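Local atomic coordinates of McyG protein (Microcystis aeruginosa PCC 7806, PDB entry 4R0M), a protein that probably activates phenylalanine as an acyl-adenylate in microcystin synthesis, its adenylation domain being joined to a peptidyl carrier domain. Residues F360-K365 against K427-I432. Sequence-based numbering, arbitrary orientation.
Sequences FVSLGK and KGELFI. With FA5 (adenosine-5'-[phenylalaninyl-phosphate]), chain C.
Ser362 turns OG anti to its backbone N (chi1 177°), while Glu429 sets CG beside its own N and runs on extended, so hydroxyl and carboxylate meet. Ser362 OG donates to the anti lone pair of Glu429 OE1 at 2.7 Å, and also accepts from Gly364 N in an ST turn; the two bonds fix the hydroxyl's rotation. Phe431, with CG anti to its carbonyl carbon, lays one ring face under Ser362 CA, a CH-pi contact of 3.9 Å from that carbon to the ring centroid, with Phe360 O in plane at the ring edge. An alanine in place of Phe431 takes away the ring face under Ser362 CA and the contact with Phe360 CB, and would probably loosen the loop's seat on the strand. Leu430 makes two backbone bonds to the loop: its O receives Leu363 N at 2.7 Å, nearly along the C=O axis, and its N gives to Gly364 O at 2.8 Å, from above the carbonyl plane. Leu363 and Ile432 cross at about a right angle, Leu363 CD1 to Ile432 CG1 3.5 Å, and both belong to the pocket that holds the phenylalanyl-adenylate, here lining its adenine: Leu363 CD1 lies 3.5 Å from FA5 N6, Ile432 CG2 3.6 Å from FA5 C2. The loop leading into strand 365-366, at the border of the mixed sheet, thus meets strand 429-435 of the antiparallel sheet; Phe334 of strand 330-336 touches Leu363 and Leu430, and Tyr424 of strand 421-426 stacks on Phe431.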
ATOM      1  N   PHE A 360       2.255   5.258 -20.544  1.00 61.35           N
ATOM      2  CA  PHE A 360       2.743   5.429 -19.203  1.00 57.53           C
ATOM      3  C   PHE A 360       2.351   6.769 -18.638  1.00 55.24           C
ATOM      4  O   PHE A 360       2.450   7.775 -19.291  1.00 56.65           O
ATOM      5  CB  PHE A 360       4.240   5.196 -19.165  1.00 56.78           C
ATOM      6  CG  PHE A 360       4.639   3.868 -19.724  1.00 56.53           C
ATOM      7  CD1 PHE A 360       4.187   2.712 -19.152  1.00 55.80           C
ATOM      8  CD2 PHE A 360       5.429   3.778 -20.828  1.00 55.70           C
ATOM      9  CE1 PHE A 360       4.531   1.488 -19.653  1.00 54.94           C
ATOM     10  CE2 PHE A 360       5.761   2.562 -21.348  1.00 55.10           C
ATOM     11  CZ  PHE A 360       5.316   1.413 -20.755  1.00 54.64           C
ATOM     12  N   VAL A 361       1.832   6.744 -17.431  1.00 51.37           N
ATOM     13  CA  VAL A 361       1.474   7.914 -16.694  1.00 47.66           C
ATOM     14  C   VAL A 361       2.660   8.513 -15.987  1.00 45.90           C
ATOM     15  O   VAL A 361       3.500   7.804 -15.508  1.00 45.55           O
ATOM     16  CB  VAL A 361       0.441   7.551 -15.673  1.00 47.42           C
ATOM     17  CG1 VAL A 361       0.016   8.762 -14.907  1.00 47.24           C
ATOM     18  CG2 VAL A 361      -0.738   6.941 -16.367  1.00 47.28           C
ATOM     19  N   SER A 362       2.749   9.829 -15.955  1.00 43.84           N
ATOM     20  CA  SER A 362       3.791  10.478 -15.194  1.00 42.27           C
ATOM     21  C   SER A 362       3.498  10.407 -13.724  1.00 40.90           C
ATOM     22  O   SER A 362       2.408  10.695 -13.301  1.00 40.27           O
ATOM     23  CB  SER A 362       3.917  11.931 -15.599  1.00 42.32           C
ATOM     24  OG  SER A 362       4.868  12.610 -14.832  1.00 42.19           O
ATOM     25  N   LEU A 363       4.510  10.047 -12.961  1.00 39.19           N
ATOM     26  CA  LEU A 363       4.425  10.006 -11.504  1.00 38.43           C
ATOM     27  C   LEU A 363       5.148  11.204 -10.877  1.00 38.03           C
ATOM     28  O   LEU A 363       5.393  11.244  -9.668  1.00 37.64           O
ATOM     29  CB  LEU A 363       4.956   8.670 -10.966  1.00 37.58           C
ATOM     30  CG  LEU A 363       4.368   7.380 -11.557  1.00 37.31           C
ATOM     31  CD1 LEU A 363       4.968   6.165 -10.873  1.00 36.66           C
ATOM     32  CD2 LEU A 363       2.848   7.331 -11.469  1.00 36.99           C
ATOM     33  N   GLY A 364       5.481  12.179 -11.721  1.00 37.91           N
ATOM     34  CA  GLY A 364       5.974  13.475 -11.274  1.00 37.46           C
ATOM     35  C   GLY A 364       7.424  13.530 -10.844  1.00 37.89           C
ATOM     36  O   GLY A 364       8.212  12.630 -11.139  1.00 38.54           O
ATOM     37  N   LYS A 365       7.761  14.603 -10.137  1.00 37.92           N
ATOM     38  CA  LYS A 365       9.127  14.878  -9.705  1.00 37.78           C
ATOM     39  C   LYS A 365       9.300  14.551  -8.222  1.00 37.14           C
ATOM     40  O   LYS A 365       8.327  14.578  -7.470  1.00 37.05           O
ATOM     41  CB  LYS A 365       9.476  16.348  -9.973  1.00 38.00           C
ATOM     42  CG  LYS A 365       9.418  16.746 -11.440  1.00 38.51           C
ATOM     43  CD  LYS A 365       9.847  18.190 -11.642  1.00 38.61           C
ATOM     44  CE  LYS A 365       9.631  18.636 -13.081  1.00 38.55           C
ATOM     45  NZ  LYS A 365      10.109  20.029 -13.307  1.00 38.14           N
ATOM     46  N   LYS A 427      12.090  14.858 -18.757  1.00 50.80           N
ATOM     47  CA  LYS A 427      12.008  16.246 -18.277  1.00 50.34           C
ATOM     48  C   LYS A 427      11.877  16.317 -16.751  1.00 49.66           C
ATOM     49  O   LYS A 427      11.179  17.179 -16.211  1.00 49.69           O
ATOM     50  CB  LYS A 427      10.866  17.006 -18.972  1.00 50.68           C
ATOM     51  CG  LYS A 427      11.058  17.191 -20.470  1.00 52.21           C
ATOM     52  CD  LYS A 427       9.817  17.780 -21.125  1.00 53.42           C
ATOM     53  CE  LYS A 427      10.028  17.978 -22.619  1.00 54.33           C
ATOM     54  NZ  LYS A 427       8.804  18.477 -23.307  1.00 54.18           N
ATOM     55  N   GLY A 428      12.552  15.396 -16.068  1.00 48.70           N
ATOM     56  CA  GLY A 428      12.545  15.348 -14.608  1.00 48.42           C
ATOM     57  C   GLY A 428      11.422  14.541 -13.972  1.00 47.45           C
ATOM     58  O   GLY A 428      11.429  14.315 -12.763  1.00 48.18           O
ATOM     59  N   GLU A 429      10.459  14.107 -14.782  1.00 45.77           N
ATOM     60  CA  GLU A 429       9.310  13.352 -14.283  1.00 45.32           C
ATOM     61  C   GLU A 429       9.544  11.840 -14.355  1.00 44.21           C
ATOM     62  O   GLU A 429      10.087  11.336 -15.339  1.00 44.28           O
ATOM     63  CB  GLU A 429       8.043  13.737 -15.051  1.00 46.20           C
ATOM     64  CG  GLU A 429       7.553  15.150 -14.771  1.00 46.92           C
ATOM     65  CD  GLU A 429       6.508  15.627 -15.765  1.00 48.60           C
ATOM     66  OE1 GLU A 429       5.523  14.896 -16.015  1.00 48.75           O
ATOM     67  OE2 GLU A 429       6.667  16.748 -16.293  1.00 49.85           O
ATOM     68  N   LEU A 430       9.133  11.127 -13.307  1.00 42.68           N
ATOM     69  CA  LEU A 430       9.291   9.674 -13.254  1.00 41.62           C
ATOM     70  C   LEU A 430       8.145   8.944 -13.944  1.00 41.64           C
ATOM     71  O   LEU A 430       6.973   9.250 -13.715  1.00 42.15           O
ATOM     72  CB  LEU A 430       9.440   9.183 -11.806  1.00 41.23           C
ATOM     73  CG  LEU A 430       9.456   7.664 -11.540  1.00 41.06           C
ATOM     74  CD1 LEU A 430      10.663   6.979 -12.173  1.00 40.39           C
ATOM     75  CD2 LEU A 430       9.401   7.376 -10.048  1.00 40.25           C
ATOM     76  N   PHE A 431       8.504   7.984 -14.791  1.00 41.60           N
ATOM     77  CA  PHE A 431       7.546   7.104 -15.450  1.00 41.30           C
ATOM     78  C   PHE A 431       7.928   5.657 -15.137  1.00 41.25           C
ATOM     79  O   PHE A 431       8.945   5.162 -15.629  1.00 41.56           O
ATOM     80  CB  PHE A 431       7.565   7.318 -16.969  1.00 41.25           C
ATOM     81  CG  PHE A 431       7.075   8.673 -17.418  1.00 41.22           C
ATOM     82  CD1 PHE A 431       7.881   9.804 -17.292  1.00 41.12           C
ATOM     83  CD2 PHE A 431       5.821   8.811 -18.007  1.00 40.94           C
ATOM     84  CE1 PHE A 431       7.433  11.047 -17.717  1.00 40.95           C
ATOM     85  CE2 PHE A 431       5.370  10.050 -18.437  1.00 40.69           C
ATOM     86  CZ  PHE A 431       6.177  11.169 -18.292  1.00 40.55           C
ATOM     87  N   ILE A 432       7.130   4.986 -14.308  1.00 40.51           N
ATOM     88  CA  ILE A 432       7.342   3.563 -14.028  1.00 39.87           C
ATOM     89  C   ILE A 432       6.728   2.730 -15.155  1.00 39.91           C
ATOM     90  O   ILE A 432       5.592   2.973 -15.567  1.00 39.43           O
ATOM     91  CB  ILE A 432       6.780   3.145 -12.641  1.00 39.25           C
ATOM     92  CG1 ILE A 432       7.540   3.845 -11.501  1.00 38.59           C
ATOM     93  CG2 ILE A 432       6.812   1.631 -12.455  1.00 38.48           C
ATOM     94  CD1 ILE A 432       9.019   3.528 -11.407  1.00 37.83           C
TER
HETATM   95  C   FA5 C 701       3.501   0.660  -1.457  0.60 33.90           C
HETATM   96  O   FA5 C 701       2.707  -0.001  -2.116  0.60 34.65           O
HETATM   97  CA  FA5 C 701       3.614   2.146  -1.682  1.00 34.42           C
HETATM   98  N   FA5 C 701       3.774   2.293  -3.108  1.00 36.01           N
HETATM   99  CB  FA5 C 701       2.352   2.903  -1.243  1.00 35.54           C
HETATM  100  CG  FA5 C 701       2.243   4.405  -1.534  1.00 35.30           C
HETATM  101  CD1 FA5 C 701       3.041   5.082  -2.457  1.00 35.37           C
HETATM  102  CD2 FA5 C 701       1.275   5.148  -0.845  1.00 35.43           C
HETATM  103  CE1 FA5 C 701       2.883   6.457  -2.675  1.00 35.06           C
HETATM  104  CE2 FA5 C 701       1.103   6.520  -1.059  1.00 34.98           C
HETATM  105  CZ  FA5 C 701       1.914   7.181  -1.980  1.00 35.11           C
HETATM  106  P   FA5 C 701       5.101  -1.436  -0.791  1.00 31.13           P
HETATM  107  OP1 FA5 C 701       4.186  -2.572  -0.417  1.00 32.33           O
HETATM  108  OP2 FA5 C 701       6.470  -1.369  -0.162  1.00 31.12           O
HETATM  109  OP3 FA5 C 701       4.342  -0.034  -0.483  0.60 32.75           O
HETATM  110  O5' FA5 C 701       5.276  -1.505  -2.392  1.00 31.02           O
HETATM  111  C5' FA5 C 701       6.133  -0.623  -3.112  1.00 30.16           C
HETATM  112  C4' FA5 C 701       6.104  -1.028  -4.579  1.00 29.90           C
HETATM  113  O4' FA5 C 701       4.816  -0.820  -5.170  1.00 29.53           O
HETATM  114  C3' FA5 C 701       7.053  -0.214  -5.435  1.00 29.97           C
HETATM  115  O3' FA5 C 701       8.393  -0.698  -5.360  1.00 30.72           O
HETATM  116  C2' FA5 C 701       6.461  -0.393  -6.814  1.00 30.42           C
HETATM  117  O2' FA5 C 701       6.894  -1.631  -7.389  1.00 30.32           O
HETATM  118  C1' FA5 C 701       4.972  -0.482  -6.552  1.00 30.19           C
HETATM  119  N9  FA5 C 701       4.359   0.840  -6.839  1.00 31.15           N
HETATM  120  C8  FA5 C 701       3.991   1.753  -5.921  1.00 31.08           C
HETATM  121  N7  FA5 C 701       3.459   2.857  -6.499  1.00 31.43           N
HETATM  122  C5  FA5 C 701       3.487   2.665  -7.830  1.00 31.59           C
HETATM  123  C6  FA5 C 701       3.082   3.432  -9.034  1.00 31.76           C
HETATM  124  N6  FA5 C 701       2.526   4.661  -8.928  1.00 32.13           N
HETATM  125  N1  FA5 C 701       3.287   2.866 -10.248  1.00 31.88           N
HETATM  126  C2  FA5 C 701       3.844   1.644 -10.374  1.00 31.82           C
HETATM  127  N3  FA5 C 701       4.229   0.889  -9.326  1.00 31.55           N
HETATM  128  C4  FA5 C 701       4.084   1.336  -8.051  1.00 31.51           C